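Local coordinates for hypothetical protein (Sus scrofa, PDB 3WOC) that probably acts as a heparin-binding jacalin-like lectin of boar sperm, a prostate-derived glycoprotein whose precise function is not settled, at residues A[12-17]-A[50-55]; A[28-33]-A[37-42]; A[46-51]-A[59-64]. All blocks are in the same frame, centred on the assembly; numbering follows the deposited sequence.

Interaction 1: residues A[12-17]-A[50-55]. With DIO (1,4-diethylene dioxide), chain K.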
loop_
_atom_site.group_PDB
_atom_site.type_symbol
_atom_site.label_atom_id
_atom_site.label_comp_id
_atom_site.label_asym_id
_atom_site.label_seq_id
_atom_site.Cartn_x
_atom_site.Cartn_y
_atom_site.Cartn_z
ATOM N N SER A 12 -6.022 14.322 -2.706
ATOM C CA SER A 12 -4.615 14.647 -2.486
ATOM C C SER A 12 -3.797 13.426 -2.903
ATOM O O SER A 12 -4.346 12.334 -3.072
ATOM C CB SER A 12 -4.345 15.007 -1.024
ATOM O OG SER A 12 -5.006 16.203 -0.658
ATOM N N TYR A 13 -2.492 13.614 -3.071
ATOM C CA TYR A 13 -1.642 12.600 -3.688
ATOM C C TYR A 13 -0.410 12.286 -2.860
ATOM O O TYR A 13 0.081 13.137 -2.120
ATOM C CB TYR A 13 -1.252 13.035 -5.110
ATOM C CG TYR A 13 -2.460 13.199 -5.997
ATOM C CD1 TYR A 13 -3.124 14.422 -6.087
ATOM C CD2 TYR A 13 -2.972 12.118 -6.706
ATOM C CE1 TYR A 13 -4.254 14.563 -6.873
ATOM C CE2 TYR A 13 -4.094 12.252 -7.496
ATOM C CZ TYR A 13 -4.728 13.473 -7.576
ATOM O OH TYR A 13 -5.840 13.594 -8.364
ATOM N N PHE A 14 0.072 11.053 -2.983
ATOM C CA PHE A 14 1.292 10.640 -2.309
ATOM C C PHE A 14 2.163 9.748 -3.189
ATOM O O PHE A 14 1.677 9.100 -4.116
ATOM C CB PHE A 14 0.979 9.951 -0.968
ATOM C CG PHE A 14 0.401 8.563 -1.104
ATOM C CD1 PHE A 14 1.236 7.442 -1.137
ATOM C CD2 PHE A 14 -0.976 8.373 -1.178
ATOM C CE1 PHE A 14 0.708 6.162 -1.257
ATOM C CE2 PHE A 14 -1.514 7.095 -1.299
ATOM C CZ PHE A 14 -0.670 5.987 -1.342
ATOM N N ILE A 15 3.457 9.741 -2.882
ATOM C CA ILE A 15 4.419 8.818 -3.475
ATOM C C ILE A 15 5.452 8.455 -2.407
ATOM O O ILE A 15 5.996 9.324 -1.730
ATOM C CB ILE A 15 5.087 9.392 -4.781
ATOM C CG1 ILE A 15 6.259 8.518 -5.258
ATOM C CG2 ILE A 15 5.565 10.830 -4.585
ATOM C CD1 ILE A 15 5.892 7.437 -6.259
ATOM N N THR A 16 5.678 7.161 -2.232
ATOM C CA THR A 16 6.737 6.681 -1.351
ATOM C C THR A 16 7.488 5.551 -2.042
ATOM O O THR A 16 6.886 4.722 -2.731
ATOM C CB THR A 16 6.212 6.268 0.056
ATOM O OG1 THR A 16 7.270 5.682 0.821
ATOM C CG2 THR A 16 5.058 5.286 -0.034
ATOM N N SER A 17 8.808 5.544 -1.876
ATOM C CA SER A 17 9.666 4.581 -2.561
ATOM C C SER A 17 10.955 4.332 -1.788
ATOM O O SER A 17 11.341 5.136 -0.935
ATOM C CB SER A 17 9.986 5.069 -3.976
ATOM O OG SER A 17 10.355 3.988 -4.809
ATOM N N GLU A 50 6.262 8.253 6.322
ATOM C CA GLU A 50 5.166 9.165 6.615
ATOM C C GLU A 50 3.826 8.445 6.405
ATOM O O GLU A 50 3.724 7.532 5.580
ATOM C CB GLU A 50 5.266 10.379 5.688
ATOM C CG GLU A 50 4.223 11.471 5.900
ATOM C CD GLU A 50 4.194 12.483 4.764
ATOM O OE1 GLU A 50 3.113 13.063 4.513
ATOM O OE2 GLU A 50 5.247 12.694 4.118
ATOM N N LYS A 51 2.813 8.850 7.168
ATOM C CA LYS A 51 1.458 8.328 7.010
ATOM C C LYS A 51 0.847 8.882 5.731
ATOM O O LYS A 51 0.821 10.098 5.522
ATOM C CB LYS A 51 0.590 8.726 8.203
ATOM C CG LYS A 51 -0.813 8.122 8.199
ATOM C CD LYS A 51 -0.936 6.963 9.181
ATOM C CE LYS A 51 -1.015 7.455 10.625
ATOM N NZ LYS A 51 -2.178 8.357 10.859
ATOM N N TYR A 52 0.354 7.989 4.880
ATOM C CA TYR A 52 -0.246 8.404 3.619
ATOM C C TYR A 52 -1.727 8.066 3.526
ATOM O O TYR A 52 -2.101 6.931 3.234
ATOM C CB TYR A 52 0.538 7.843 2.428
ATOM C CG TYR A 52 1.940 8.407 2.327
ATOM C CD1 TYR A 52 2.148 9.773 2.151
ATOM C CD2 TYR A 52 3.056 7.576 2.418
ATOM C CE1 TYR A 52 3.425 10.296 2.061
ATOM C CE2 TYR A 52 4.342 8.094 2.334
ATOM C CZ TYR A 52 4.517 9.455 2.153
ATOM O OH TYR A 52 5.782 9.983 2.065
ATOM N N GLY A 53 -2.556 9.072 3.781
ATOM C CA GLY A 53 -4.003 8.951 3.671
ATOM C C GLY A 53 -4.709 9.794 4.709
ATOM O O GLY A 53 -4.180 10.811 5.160
ATOM N N ILE A 54 -5.909 9.359 5.089
ATOM C CA ILE A 54 -6.735 10.067 6.064
ATOM C C ILE A 54 -6.543 9.470 7.462
ATOM O O ILE A 54 -6.646 8.253 7.628
ATOM C CB ILE A 54 -8.243 10.070 5.649
ATOM C CG1 ILE A 54 -8.487 11.050 4.499
ATOM C CG2 ILE A 54 -9.163 10.440 6.817
ATOM C CD1 ILE A 54 -8.276 10.460 3.135
ATOM N N PRO A 55 -6.258 10.330 8.467
ATOM C CA PRO A 55 -6.095 9.925 9.865
ATOM C C PRO A 55 -7.300 9.160 10.397
ATOM O O PRO A 55 -8.431 9.425 9.985
ATOM C CB PRO A 55 -5.973 11.261 10.606
ATOM C CG PRO A 55 -5.450 12.206 9.594
ATOM C CD PRO A 55 -6.075 11.786 8.299
HETATM C C1 DIO K . 9.433 8.777 4.507
HETATM C C2 DIO K . 8.969 10.641 3.077
HETATM C "C1'" DIO K . 9.462 7.841 3.298
HETATM C "C2'" DIO K . 9.084 9.709 1.870
HETATM O O1 DIO K . 8.585 9.899 4.241
HETATM O "O1'" DIO K . 8.677 8.387 2.235
#

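Interaction 2: residues A[28-33]-A[37-42]. With SO4 (sulfate ion), chain G.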
loop_
_atom_site.group_PDB
_atom_site.type_symbol
_atom_site.label_atom_id
_atom_site.label_comp_id
_atom_site.label_asym_id
_atom_site.label_seq_id
_atom_site.Cartn_x
_atom_site.Cartn_y
_atom_site.Cartn_z
ATOM N N ARG A 28 2.010 -1.159 6.981
ATOM C CA ARG A 28 0.991 -0.784 7.953
ATOM C C ARG A 28 -0.245 -0.230 7.246
ATOM O O ARG A 28 -0.165 0.769 6.530
ATOM C CB ARG A 28 1.554 0.240 8.940
ATOM C CG ARG A 28 0.742 0.424 10.211
ATOM C CD ARG A 28 1.431 1.405 11.149
ATOM N NE ARG A 28 2.501 0.779 11.921
ATOM C CZ ARG A 28 3.428 1.443 12.606
ATOM N NH1 ARG A 28 3.440 2.771 12.614
ATOM N NH2 ARG A 28 4.352 0.775 13.282
ATOM N N VAL A 29 -1.378 -0.895 7.446
ATOM C CA VAL A 29 -2.644 -0.471 6.855
ATOM C C VAL A 29 -3.641 -0.088 7.952
ATOM O O VAL A 29 -3.876 -0.856 8.887
ATOM C CB VAL A 29 -3.241 -1.563 5.930
ATOM C CG1 VAL A 29 -4.623 -1.171 5.440
ATOM C CG2 VAL A 29 -2.322 -1.819 4.745
ATOM N N PHE A 30 -4.213 1.107 7.832
ATOM C CA PHE A 30 -5.212 1.591 8.778
ATOM C C PHE A 30 -6.620 1.402 8.223
ATOM O O PHE A 30 -6.959 1.930 7.161
ATOM C CB PHE A 30 -4.953 3.056 9.124
ATOM C CG PHE A 30 -3.742 3.271 9.989
ATOM C CD1 PHE A 30 -3.883 3.517 11.353
ATOM C CD2 PHE A 30 -2.460 3.230 9.445
ATOM C CE1 PHE A 30 -2.764 3.723 12.163
ATOM C CE2 PHE A 30 -1.336 3.432 10.242
ATOM C CZ PHE A 30 -1.487 3.680 11.604
ATOM N N VAL A 31 -7.427 0.632 8.947
ATOM C CA VAL A 31 -8.791 0.312 8.536
ATOM C C VAL A 31 -9.799 0.899 9.529
ATOM O O VAL A 31 -9.615 0.808 10.747
ATOM C CB VAL A 31 -8.987 -1.223 8.388
ATOM C CG1 VAL A 31 -10.439 -1.572 8.065
ATOM C CG2 VAL A 31 -8.062 -1.782 7.308
ATOM N N GLY A 32 -10.853 1.514 8.996
ATOM C CA GLY A 32 -11.920 2.087 9.814
ATOM C C GLY A 32 -13.064 1.114 10.039
ATOM O O GLY A 32 -13.160 0.102 9.338
ATOM N N PRO A 33 -13.943 1.413 11.021
ATOM C CA PRO A 33 -15.105 0.583 11.380
ATOM C C PRO A 33 -15.984 0.115 10.211
ATOM O O PRO A 33 -16.671 -0.902 10.340
ATOM C CB PRO A 33 -15.919 1.492 12.321
ATOM C CG PRO A 33 -15.275 2.852 12.246
ATOM C CD PRO A 33 -13.852 2.601 11.887
ATOM N N ILE A 37 -9.848 1.123 3.562
ATOM C CA ILE A 37 -8.470 1.480 3.872
ATOM C C ILE A 37 -8.315 2.998 3.880
ATOM O O ILE A 37 -8.555 3.662 2.881
ATOM C CB ILE A 37 -7.460 0.772 2.928
ATOM C CG1 ILE A 37 -7.509 -0.741 3.178
ATOM C CG2 ILE A 37 -6.046 1.329 3.129
ATOM C CD1 ILE A 37 -6.790 -1.589 2.153
ATOM N N LYS A 38 -7.916 3.525 5.034
ATOM C CA LYS A 38 -7.860 4.961 5.281
ATOM C C LYS A 38 -6.502 5.560 4.946
ATOM O O LYS A 38 -6.420 6.677 4.426
ATOM C CB LYS A 38 -8.212 5.262 6.739
ATOM C CG LYS A 38 -9.614 4.833 7.145
ATOM C CD LYS A 38 -9.953 5.276 8.562
ATOM C CE LYS A 38 -10.050 6.796 8.695
ATOM N NZ LYS A 38 -11.189 7.369 7.934
ATOM N N SER A 39 -5.445 4.817 5.259
ATOM C CA SER A 39 -4.074 5.250 5.021
ATOM C C SER A 39 -3.128 4.054 5.027
ATOM O O SER A 39 -3.470 2.990 5.552
ATOM C CB SER A 39 -3.638 6.265 6.080
ATOM O OG SER A 39 -3.740 5.725 7.384
ATOM N N ILE A 40 -1.952 4.215 4.421
ATOM C CA ILE A 40 -0.894 3.214 4.567
ATOM C C ILE A 40 0.416 3.803 5.075
ATOM O O ILE A 40 0.625 5.019 5.062
ATOM C CB ILE A 40 -0.636 2.343 3.284
ATOM C CG1 ILE A 40 0.165 3.111 2.217
ATOM C CG2 ILE A 40 -1.935 1.691 2.770
ATOM C CD1 ILE A 40 -0.659 3.742 1.122
ATOM N N GLN A 41 1.286 2.912 5.535
ATOM C CA GLN A 41 2.616 3.268 5.980
ATOM C C GLN A 41 3.532 2.104 5.627
ATOM O O GLN A 41 3.171 0.938 5.799
ATOM C CB GLN A 41 2.614 3.538 7.486
ATOM C CG GLN A 41 3.654 4.544 7.940
ATOM C CD GLN A 41 3.432 5.039 9.366
ATOM O OE1 GLN A 41 2.415 4.740 9.996
ATOM N NE2 GLN A 41 4.388 5.803 9.876
ATOM N N VAL A 42 4.709 2.426 5.107
ATOM C CA VAL A 42 5.664 1.413 4.676
ATOM C C VAL A 42 6.973 1.567 5.454
ATOM O O VAL A 42 7.464 2.678 5.636
ATOM C CB VAL A 42 5.870 1.458 3.126
ATOM C CG1 VAL A 42 6.050 2.879 2.632
ATOM C CG2 VAL A 42 7.028 0.576 2.675
HETATM S S SO4 G . -14.174 4.941 8.382
HETATM O O1 SO4 G . -15.160 5.861 7.817
HETATM O O2 SO4 G . -13.396 4.347 7.302
HETATM O O3 SO4 G . -14.848 3.875 9.113
HETATM O O4 SO4 G . -13.285 5.668 9.283
#

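Interaction 3: residues A[46-51]-A[59-64]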
loop_
_atom_site.group_PDB
_atom_site.type_symbol
_atom_site.label_atom_id
_atom_site.label_comp_id
_atom_site.label_asym_id
_atom_site.label_seq_id
_atom_site.Cartn_x
_atom_site.Cartn_y
_atom_site.Cartn_z
ATOM N N SER A 46 14.398 -0.144 9.203
ATOM C CA SER A 46 13.710 -0.049 10.491
ATOM C C SER A 46 12.885 1.235 10.603
ATOM O O SER A 46 12.175 1.440 11.593
ATOM C CB SER A 46 14.708 -0.157 11.649
ATOM O OG SER A 46 15.774 0.765 11.497
ATOM N N SER A 47 12.971 2.084 9.576
ATOM C CA SER A 47 12.267 3.367 9.555
ATOM C C SER A 47 10.927 3.316 8.814
ATOM O O SER A 47 10.879 3.128 7.590
ATOM C CB SER A 47 13.156 4.462 8.956
ATOM O OG SER A 47 14.245 4.755 9.812
ATOM N N TRP A 48 9.847 3.484 9.576
ATOM C CA TRP A 48 8.506 3.633 9.021
ATOM C C TRP A 48 8.396 4.961 8.285
ATOM O O TRP A 48 8.960 5.970 8.718
ATOM C CB TRP A 48 7.450 3.567 10.126
ATOM C CG TRP A 48 7.162 2.181 10.620
ATOM C CD1 TRP A 48 7.602 1.616 11.783
ATOM C CD2 TRP A 48 6.361 1.185 9.969
ATOM N NE1 TRP A 48 7.129 0.328 11.896
ATOM C CE2 TRP A 48 6.365 0.037 10.797
ATOM C CE3 TRP A 48 5.642 1.148 8.765
ATOM C CZ2 TRP A 48 5.679 -1.137 10.459
ATOM C CZ3 TRP A 48 4.961 -0.021 8.429
ATOM C CH2 TRP A 48 4.982 -1.145 9.277
ATOM N N SER A 49 7.666 4.955 7.175
ATOM C CA SER A 49 7.471 6.154 6.363
ATOM C C SER A 49 6.473 7.126 6.997
ATOM O O SER A 49 5.925 6.868 8.068
ATOM C CB SER A 49 6.996 5.768 4.958
ATOM O OG SER A 49 5.683 5.230 4.989
ATOM N N GLU A 50 6.262 8.253 6.322
ATOM C CA GLU A 50 5.166 9.165 6.615
ATOM C C GLU A 50 3.826 8.445 6.405
ATOM O O GLU A 50 3.724 7.532 5.580
ATOM C CB GLU A 50 5.266 10.379 5.688
ATOM C CG GLU A 50 4.223 11.471 5.900
ATOM C CD GLU A 50 4.194 12.483 4.764
ATOM O OE1 GLU A 50 3.113 13.063 4.513
ATOM O OE2 GLU A 50 5.247 12.694 4.118
ATOM N N LYS A 51 2.813 8.850 7.168
ATOM C CA LYS A 51 1.458 8.328 7.010
ATOM C C LYS A 51 0.847 8.882 5.731
ATOM O O LYS A 51 0.821 10.098 5.522
ATOM C CB LYS A 51 0.590 8.726 8.203
ATOM C CG LYS A 51 -0.813 8.122 8.199
ATOM C CD LYS A 51 -0.936 6.963 9.181
ATOM C CE LYS A 51 -1.015 7.455 10.625
ATOM N NZ LYS A 51 -2.178 8.357 10.859
ATOM N N ALA A 59 -4.542 0.347 13.282
ATOM C CA ALA A 59 -3.361 -0.127 12.563
ATOM C C ALA A 59 -3.321 -1.643 12.437
ATOM O O ALA A 59 -3.514 -2.366 13.417
ATOM C CB ALA A 59 -2.088 0.378 13.236
ATOM N N HIS A 60 -3.081 -2.109 11.216
ATOM C CA HIS A 60 -2.849 -3.517 10.931
ATOM C C HIS A 60 -1.488 -3.623 10.257
ATOM O O HIS A 60 -1.149 -2.790 9.414
ATOM C CB HIS A 60 -3.926 -4.068 9.995
ATOM C CG HIS A 60 -5.321 -3.942 10.525
ATOM N ND1 HIS A 60 -5.987 -2.737 10.597
ATOM C CD2 HIS A 60 -6.186 -4.877 10.984
ATOM C CE1 HIS A 60 -7.197 -2.934 11.090
ATOM N NE2 HIS A 60 -7.343 -4.224 11.332
ATOM N N GLU A 61 -0.708 -4.635 10.624
ATOM C CA GLU A 61 0.645 -4.777 10.091
ATOM C C GLU A 61 0.954 -6.163 9.539
ATOM O O GLU A 61 0.539 -7.179 10.101
ATOM C CB GLU A 61 1.681 -4.422 11.159
ATOM C CG GLU A 61 1.825 -2.937 11.436
ATOM C CD GLU A 61 2.646 -2.647 12.680
ATOM O OE1 GLU A 61 2.438 -1.576 13.290
ATOM O OE2 GLU A 61 3.494 -3.484 13.056
ATOM N N LEU A 62 1.672 -6.183 8.420
ATOM C CA LEU A 62 2.391 -7.366 7.978
ATOM C C LEU A 62 3.870 -7.061 8.134
ATOM O O LEU A 62 4.391 -6.145 7.498
ATOM C CB LEU A 62 2.066 -7.725 6.523
ATOM C CG LEU A 62 2.929 -8.803 5.844
ATOM C CD1 LEU A 62 2.733 -10.188 6.464
ATOM C CD2 LEU A 62 2.672 -8.848 4.344
ATOM N N ILE A 63 4.537 -7.813 9.003
ATOM C CA ILE A 63 5.970 -7.647 9.204
ATOM C C ILE A 63 6.707 -8.731 8.428
ATOM O O ILE A 63 6.507 -9.927 8.656
ATOM C CB ILE A 63 6.363 -7.640 10.710
ATOM C CG1 ILE A 63 5.566 -6.572 11.485
ATOM C CG2 ILE A 63 7.871 -7.442 10.883
ATOM C CD1 ILE A 63 5.696 -5.137 10.954
ATOM N N LEU A 64 7.542 -8.294 7.492
ATOM C CA LEU A 64 8.265 -9.199 6.611
ATOM C C LEU A 64 9.487 -9.800 7.300
ATOM O O LEU A 64 10.234 -9.092 7.984
ATOM C CB LEU A 64 8.671 -8.472 5.323
ATOM C CG LEU A 64 7.787 -8.542 4.064
ATOM C CD1 LEU A 64 6.366 -9.028 4.327
ATOM C CD2 LEU A 64 7.775 -7.201 3.343
#

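Interaction 1: residues A[12-17]-A[50-55]
The contact joins two sheets of the beta-prism fold, and Phe14 and Tyr52 make most of it. Strand 12-17 belongs to the sheet that also holds strand 114-122. Tyr52 lies on the outermost strand 47-53 of a second sheet. No hydrogen bond links the two segments, so the join is made by side chains. The Phe14 and Tyr52 rings are nearly parallel, with planes at 12°, but they are slid apart and barely overlap. Their centroids are 5.1 Å apart. Over one face of Phe14, toward the rim, lies the methylene of Tyr52, a CH-pi contact with CB of Tyr52 3.8 Å from the centroid of the Phe14 ring. In return, CB of Phe14 comes to 3.3 Å from CD1 of Tyr52, meeting that ring obliquely. Phe14 holds CG between its backbone N and carbonyl carbon (chi1 73°), which turns one face of the ring to the Tyr52 methylene. Thr16 also comes obliquely to the tyrosine ring, with its CB 3.5 Å from CE2 of Tyr52. Both hydroxyls lie near O1' of a dioxane molecule, probably from the crystallisation liquor. The bond from OH of Tyr52 to O1' of the dioxane is weak, at 3.3 Å. Each hydroxyl also has a protein partner: Tyr52 OH bonds to the N of Gly1, and Thr16 OG1 to the OH of Tyr44. On the inner side Phe14 touches Ile40 and Thr16 touches Val42. Buried side chains closing one sheet on the next are a feature of the beta-prism, the fold of jacalin-like lectins.

Interaction 2: residues A[28-33]-A[37-42]
Val29 and Ile37 form the apolar centre, with CG1 of Val29 3.7 Å from CG2 of Ile37. The two side chains cross at a slant. With chi1 at 174°, the CG1 branch of Val29 swings away from the backbone N and serves Ile37, while CG2 turns to Ile40. CG2 of Val29 lies 4.0 Å from CG2 of Ile40. Val31 adds a looser contact to Ile37 on the same face. Ile37 and Ile40 also touch Ile127 of another sheet, so this face looks into the prism.

Around this centre the backbones form an antiparallel hairpin. Arg28 and Gln41 are a hydrogen-bonded pair; Val29 and Ile40 are a non-hydrogen-bonded pair. N of Arg28 gives a bond of 2.7 Å to O of Gln41. Nearer the turn, N of Lys38 bonds to O of Phe30 at 2.8 Å, almost straight at 172°.

The face of Arg28, Phe30, Ser39 and Gln41 is more polar. OG of Ser39 is buried 3.4 Å from CB of Phe30, and it has no polar partner in the model. Arg28 and Gln41 run side by side, with guanidinium and amide planes 89° apart. The bond from NH1 of Arg28 to OE1 of Gln41 is weak, at 3.4 Å. Stronger partners lie on neighbouring strands: Glu61 for Arg28 and the O of Ser49 for Gln41. At the turn, Lys38 bends at chi3 and chi4 and its NZ reaches O4 of a sulfate ion, probably from the crystallisation liquor, at 3.0 Å. The same NZ bonds to the O of Tyr125, and N of Val34 also holds the sulfate.

The chemistry implies a two-sided hairpin: one face is apolar and closes the core, while the other carries charge partly open to solvent.

Interaction 3: residues A[46-51]-A[59-64]
Trp48 reaches across the outer face of a four-stranded sheet toward Glu61 and Ile63. The strands that carry them, 47-53 and 58-63, are the outermost two of that sheet. Even the nearest alpha carbons, those of Trp48 and Glu61, are 11.6 Å apart. The side chains from both edges must therefore reach over the two strands between. CG of Trp48, set anti to the carbonyl carbon (chi1 -77°), sends the indole toward strand 58-63, six-membered ring foremost. A single corner, CZ2, makes the contacts. Ile63 comes to the indole edge, near the ring plane, with its CD1 4.0 Å from CZ2 of Trp48. The two side chains cross at about a right angle. Glu61 approaches from an oblique direction, and its CD lies 4.1 Å from CZ2 of Trp48. The carboxylate plane is turned 48° from the indole plane. No hydrogen bond passes between the two segments, and the contact is light.

Arg28, from the middle strand 24-31, bridges the pair. NE of Arg28 forms a salt bridge with OE1 of Glu61, and Arg28 also makes a cation-pi interaction with Trp48. The salt bridge probably holds the carboxylate beside the indole. Trp48 also lies on Gln41 and Arg43 of strand 37-44, and Ile63 touches Arg43 too.

The arrangement is a cross-strand cluster on the surface of one sheet, where edge strands of a beta-prism sheet meet through long side chains laid over the central pair.

Interactions 1 and 2 reach toward the interior, while interaction 3 lies on the surface. Interaction 1 joins two different sheets by buried aromatic contact and no direct hydrogen bond. Interaction 2 joins neighbouring strands of one sheet, chiefly by backbone bonds. Interaction 3 links the two edge strands of that same sheet through side chains alone. All three meet on the sheet of strands 24-31, 37-44, 47-53 and 58-63. Interactions 1 and 2 touch on its inward face, and the backbone O of Tyr52 probably bonds to N of Ile40. Interactions 2 and 3 touch on the outward face. Interactions 1 and 3 share the residues Glu50 and Lys51, on the chain between Trp48 and Tyr52.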